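Local coordinates for protein prefoldin beta subunit 2 (Thermococcus sp., PDB 3AEI) that probably serves as a subunit of the archaeal co-chaperone prefoldin, which captures unfolded proteins and passes them to the group II chaperonin, at residues 18-21 / 22-26; 32-35 / 36-40. All coordinates share one frame; numbering follows the deposited sequence.

Contact 1 (18-21 / 22-26); sequences TLRQ and SLELK
Arg20 and Glu24, one helical turn apart, form an i to i+4 salt bridge on the first arm of the antiparallel coiled coil that characterises prefoldin subunits. Arg20 NH1 donates to Glu24 OE1 over 2.8 Å, with an N-H...O angle of 154°. The acceptor sits at the edge of the guanidinium, almost in its plane, yet the donor comes to OE1 from above the carboxylate, because the two flat groups are turned 70° against each other. On the arginine, CG lies anti to the backbone N (chi1 -169°), and bends at chi2 and chi3 fold the guanidinium back toward the N-terminal side, so that CD lies beside the carboxylate and NH1 turns in to OE1. Arg20 CD packs 3.4 Å from Glu24 CD, so the methylene covers part of the carboxylate that its own NH1 grips. The other guanidinium nitrogens are also used, and NE makes a salt bridge with Glu84 of helix 59-93, so one arginine ties its own turn to the opposite arm. Glu24 also packs on Ile77 of that helix, as does Leu23.

Beneath the side chains the main chain keeps regular alpha-helical pairing. Leu23 N binds Leu19 O at 3.2 Å, Glu24 N binds Arg20 O at 2.9 Å and Leu25 N binds Gln21 O at 3.1 Å. Ser22 N is shared unevenly: its principal acceptor is Thr18 O, with a weak second bond to Leu19 O. The hydroxyl of Thr18 turns back up the chain to Gln14 OE1, while Leu23 CG rests 3.3 Å from Leu19 O.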
loop_
_atom_site.group_PDB
_atom_site.type_symbol
_atom_site.label_atom_id
_atom_site.label_comp_id
_atom_site.label_asym_id
_atom_site.label_seq_id
_atom_site.Cartn_x
_atom_site.Cartn_y
_atom_site.Cartn_z
ATOM N N THR A 18 -13.504 -3.613 9.670
ATOM C CA THR A 18 -12.429 -3.451 8.683
ATOM C C THR A 18 -11.198 -2.867 9.350
ATOM O O THR A 18 -10.092 -3.338 9.116
ATOM C CB THR A 18 -12.892 -2.568 7.501
ATOM O OG1 THR A 18 -13.809 -3.340 6.728
ATOM C CG2 THR A 18 -11.756 -2.145 6.612
ATOM N N LEU A 19 -11.385 -1.874 10.216
ATOM C CA LEU A 19 -10.220 -1.287 10.921
ATOM C C LEU A 19 -9.586 -2.323 11.848
ATOM O O LEU A 19 -8.361 -2.470 11.916
ATOM C CB LEU A 19 -10.664 -0.105 11.788
ATOM C CG LEU A 19 -10.371 1.341 11.393
ATOM C CD1 LEU A 19 -10.223 1.494 9.918
ATOM C CD2 LEU A 19 -11.498 2.221 11.942
ATOM N N ARG A 20 -10.433 -3.043 12.565
ATOM C CA ARG A 20 -9.962 -4.032 13.498
ATOM C C ARG A 20 -9.184 -5.153 12.823
ATOM O O ARG A 20 -8.131 -5.586 13.315
ATOM C CB ARG A 20 -11.141 -4.603 14.284
ATOM C CG ARG A 20 -10.716 -5.456 15.465
ATOM C CD ARG A 20 -10.877 -6.917 15.133
ATOM N NE ARG A 20 -12.272 -7.269 14.821
ATOM C CZ ARG A 20 -12.639 -8.352 14.116
ATOM N NH1 ARG A 20 -11.733 -9.208 13.645
ATOM N NH2 ARG A 20 -13.924 -8.573 13.855
ATOM N N GLN A 21 -9.685 -5.612 11.687
ATOM C CA GLN A 21 -9.023 -6.710 10.973
ATOM C C GLN A 21 -7.659 -6.294 10.431
ATOM O O GLN A 21 -6.746 -7.121 10.309
ATOM C CB GLN A 21 -9.917 -7.180 9.835
ATOM C CG GLN A 21 -11.137 -7.904 10.376
ATOM C CD GLN A 21 -12.252 -8.036 9.358
ATOM O OE1 GLN A 21 -12.284 -7.323 8.344
ATOM N NE2 GLN A 21 -13.212 -8.905 9.648
ATOM N N SER A 22 -7.540 -5.014 10.081
ATOM C CA SER A 22 -6.276 -4.543 9.536
ATOM C C SER A 22 -5.249 -4.572 10.668
ATOM O O SER A 22 -4.101 -4.961 10.475
ATOM C CB SER A 22 -6.441 -3.119 8.988
ATOM O OG SER A 22 -5.175 -2.583 8.623
ATOM N N LEU A 23 -5.670 -4.176 11.861
ATOM C CA LEU A 23 -4.753 -4.176 12.996
ATOM C C LEU A 23 -4.381 -5.591 13.406
ATOM O O LEU A 23 -3.215 -5.859 13.713
ATOM C CB LEU A 23 -5.395 -3.453 14.195
ATOM C CG LEU A 23 -5.771 -2.011 13.985
ATOM C CD1 LEU A 23 -6.418 -1.517 15.279
ATOM C CD2 LEU A 23 -4.533 -1.182 13.643
ATOM N N GLU A 24 -5.339 -6.531 13.405
ATOM C CA GLU A 24 -4.994 -7.892 13.797
ATOM C C GLU A 24 -3.981 -8.491 12.804
ATOM O O GLU A 24 -3.092 -9.265 13.197
ATOM C CB GLU A 24 -6.247 -8.778 13.853
ATOM C CG GLU A 24 -7.188 -8.347 14.920
ATOM C CD GLU A 24 -8.413 -9.236 15.052
ATOM O OE1 GLU A 24 -9.004 -9.566 14.002
ATOM O OE2 GLU A 24 -8.780 -9.580 16.208
ATOM N N LEU A 25 -4.113 -8.149 11.513
ATOM C CA LEU A 25 -3.177 -8.689 10.542
ATOM C C LEU A 25 -1.740 -8.243 10.850
ATOM O O LEU A 25 -0.804 -9.044 10.836
ATOM C CB LEU A 25 -3.554 -8.269 9.092
ATOM C CG LEU A 25 -2.488 -8.614 8.033
ATOM C CD1 LEU A 25 -2.289 -10.127 7.894
ATOM C CD2 LEU A 25 -2.916 -7.999 6.730
ATOM N N LYS A 26 -1.589 -6.961 11.117
ATOM C CA LYS A 26 -0.263 -6.429 11.386
ATOM C C LYS A 26 0.227 -7.031 12.681
ATOM O O LYS A 26 1.389 -7.387 12.801
ATOM C CB LYS A 26 -0.307 -4.908 11.489
ATOM C CG LYS A 26 -0.618 -4.197 10.184
ATOM C CD LYS A 26 -0.618 -2.698 10.473
ATOM C CE LYS A 26 -1.095 -1.903 9.283
ATOM N NZ LYS A 26 -2.578 -1.938 9.167
#

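Contact 2 (32-35 / 36-40)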
loop_
_atom_site.group_PDB
_atom_site.type_symbol
_atom_site.label_atom_id
_atom_site.label_comp_id
_atom_site.label_asym_id
_atom_site.label_seq_id
_atom_site.Cartn_x
_atom_site.Cartn_y
_atom_site.Cartn_z
ATOM N N TYR A 32 4.587 -13.451 14.167
ATOM C CA TYR A 32 5.237 -14.450 13.346
ATOM C C TYR A 32 6.712 -14.096 13.225
ATOM O O TYR A 32 7.583 -14.947 13.426
ATOM C CB TYR A 32 4.581 -14.497 11.967
ATOM C CG TYR A 32 4.902 -15.744 11.190
ATOM C CD1 TYR A 32 4.007 -16.821 11.152
ATOM C CD2 TYR A 32 6.069 -15.830 10.457
ATOM C CE1 TYR A 32 4.285 -17.953 10.377
ATOM C CE2 TYR A 32 6.362 -16.957 9.682
ATOM C CZ TYR A 32 5.458 -18.007 9.645
ATOM O OH TYR A 32 5.713 -19.081 8.826
ATOM N N ALA A 33 6.993 -12.821 12.956
ATOM C CA ALA A 33 8.376 -12.360 12.819
ATOM C C ALA A 33 9.148 -12.637 14.131
ATOM O O ALA A 33 10.302 -13.066 14.091
ATOM C CB ALA A 33 8.402 -10.853 12.499
ATOM N N GLU A 34 8.513 -12.402 15.274
ATOM C CA GLU A 34 9.175 -12.614 16.580
ATOM C C GLU A 34 9.588 -14.075 16.723
ATOM O O GLU A 34 10.689 -14.378 17.166
ATOM C CB GLU A 34 8.242 -12.220 17.716
ATOM C CG GLU A 34 8.957 -11.979 19.035
ATOM C CD GLU A 34 7.996 -11.442 20.077
ATOM O OE1 GLU A 34 8.423 -10.649 20.938
ATOM O OE2 GLU A 34 6.807 -11.809 20.027
ATOM N N GLY A 35 8.713 -14.980 16.305
ATOM C CA GLY A 35 9.062 -16.392 16.389
ATOM C C GLY A 35 10.307 -16.737 15.600
ATOM O O GLY A 35 11.119 -17.546 16.063
ATOM N N ILE A 36 10.472 -16.132 14.422
ATOM C CA ILE A 36 11.632 -16.389 13.587
ATOM C C ILE A 36 12.891 -15.753 14.177
ATOM O O ILE A 36 13.981 -16.367 14.235
ATOM C CB ILE A 36 11.443 -15.820 12.178
ATOM C CG1 ILE A 36 10.245 -16.522 11.513
ATOM C CG2 ILE A 36 12.735 -15.943 11.378
ATOM C CD1 ILE A 36 9.994 -16.138 10.104
ATOM N N ILE A 37 12.739 -14.508 14.606
ATOM C CA ILE A 37 13.871 -13.770 15.147
ATOM C C ILE A 37 14.442 -14.423 16.389
ATOM O O ILE A 37 15.644 -14.336 16.639
ATOM C CB ILE A 37 13.421 -12.325 15.469
ATOM C CG1 ILE A 37 13.168 -11.582 14.151
ATOM C CG2 ILE A 37 14.476 -11.585 16.284
ATOM C CD1 ILE A 37 12.280 -10.302 14.338
ATOM N N THR A 38 13.591 -15.078 17.158
ATOM C CA THR A 38 14.080 -15.697 18.375
ATOM C C THR A 38 14.397 -17.174 18.163
ATOM O O THR A 38 14.667 -17.881 19.125
ATOM C CB THR A 38 13.072 -15.529 19.517
ATOM O OG1 THR A 38 11.840 -16.213 19.184
ATOM C CG2 THR A 38 12.799 -14.056 19.778
ATOM N N SER A 39 14.386 -17.632 16.915
ATOM C CA SER A 39 14.682 -19.040 16.631
ATOM C C SER A 39 16.182 -19.308 16.714
ATOM O O SER A 39 16.976 -18.409 16.961
ATOM C CB SER A 39 14.112 -19.482 15.268
ATOM O OG SER A 39 14.722 -18.854 14.155
ATOM N N LEU A 40 16.582 -20.546 16.482
ATOM C CA LEU A 40 17.984 -20.902 16.630
ATOM C C LEU A 40 19.014 -20.342 15.655
ATOM O O LEU A 40 20.124 -20.016 16.079
ATOM C CB LEU A 40 18.083 -22.420 16.672
ATOM C CG LEU A 40 19.333 -23.053 17.265
ATOM C CD1 LEU A 40 19.484 -22.683 18.754
ATOM C CD2 LEU A 40 19.178 -24.559 17.090
#
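Thr38 closes on Glu34 twice, since both its backbone N and its hydroxyl OG1 donate to Glu34 O, each at 3.0 Å. The two donors reach that oxygen from opposite faces of the carbonyl plane. With chi1 at 63°, OG1 lies between the backbone N and the carbonyl carbon, which turns the hydroxyl back over the last turn of the helix. Ser39 also gives two donors to one carbonyl, but at a spacing of three residues: its OG donates to Ile36 O over 2.6 Å, in the carbonyl plane and on a lone pair, and its backbone N binds the same oxygen at 3.0 Å. Glu34 O thus keeps its i+4 backbone donor and gains a hydroxyl, whereas Ile36 O takes both its donors from Ser39.

This is the C-terminal end of helix 2-37, the first arm of the prefoldin coiled coil, where Thr38 is the first residue to leave helical backbone angles and the chain turns off toward the beta hairpin. The preceding turn is still regular: Ile37 N meets Ala33 O at 2.9 Å, nearly straight at 166°, and Ile36 N meets Tyr32 O.

Farther out, Ile36 CD1 touches the Tyr32 ring obliquely, 3.7 Å from CE2. On the buried side Ile37 CG1 lies 3.2 Å from Ala33 O, and Ile37 CD1 is 4.3 Å from Ala33 CB. A second subunit, another copy of this protein, covers these residues: its Phe50 packs on Ala33 and Ile36, and its Val55 on Ile37. Glu34 and Thr38 instead lean on Ile63 of helix 59-93 in their own chain.

Both contacts belong to the long helix 2-37 and follow one another along it, 18-26 before 32-40, with five residues between. Their centres are about 22 Å apart, with about 7 Å between nearest atoms. The centre of contact 1 is about 4 Å from the centre of the chain, midway along the coiled coil, whereas that of contact 2 is about 19 Å away, where the helix ends and the chain leads on to strands 46-50 and 53-57. Each faces helix 59-93, the returning arm. Four residues of contact 2, against one of contact 1, reach a second subunit, meeting residues of its hairpin such as Phe50 and Val55; this agrees with the part hairpins play in joining prefoldin subunits.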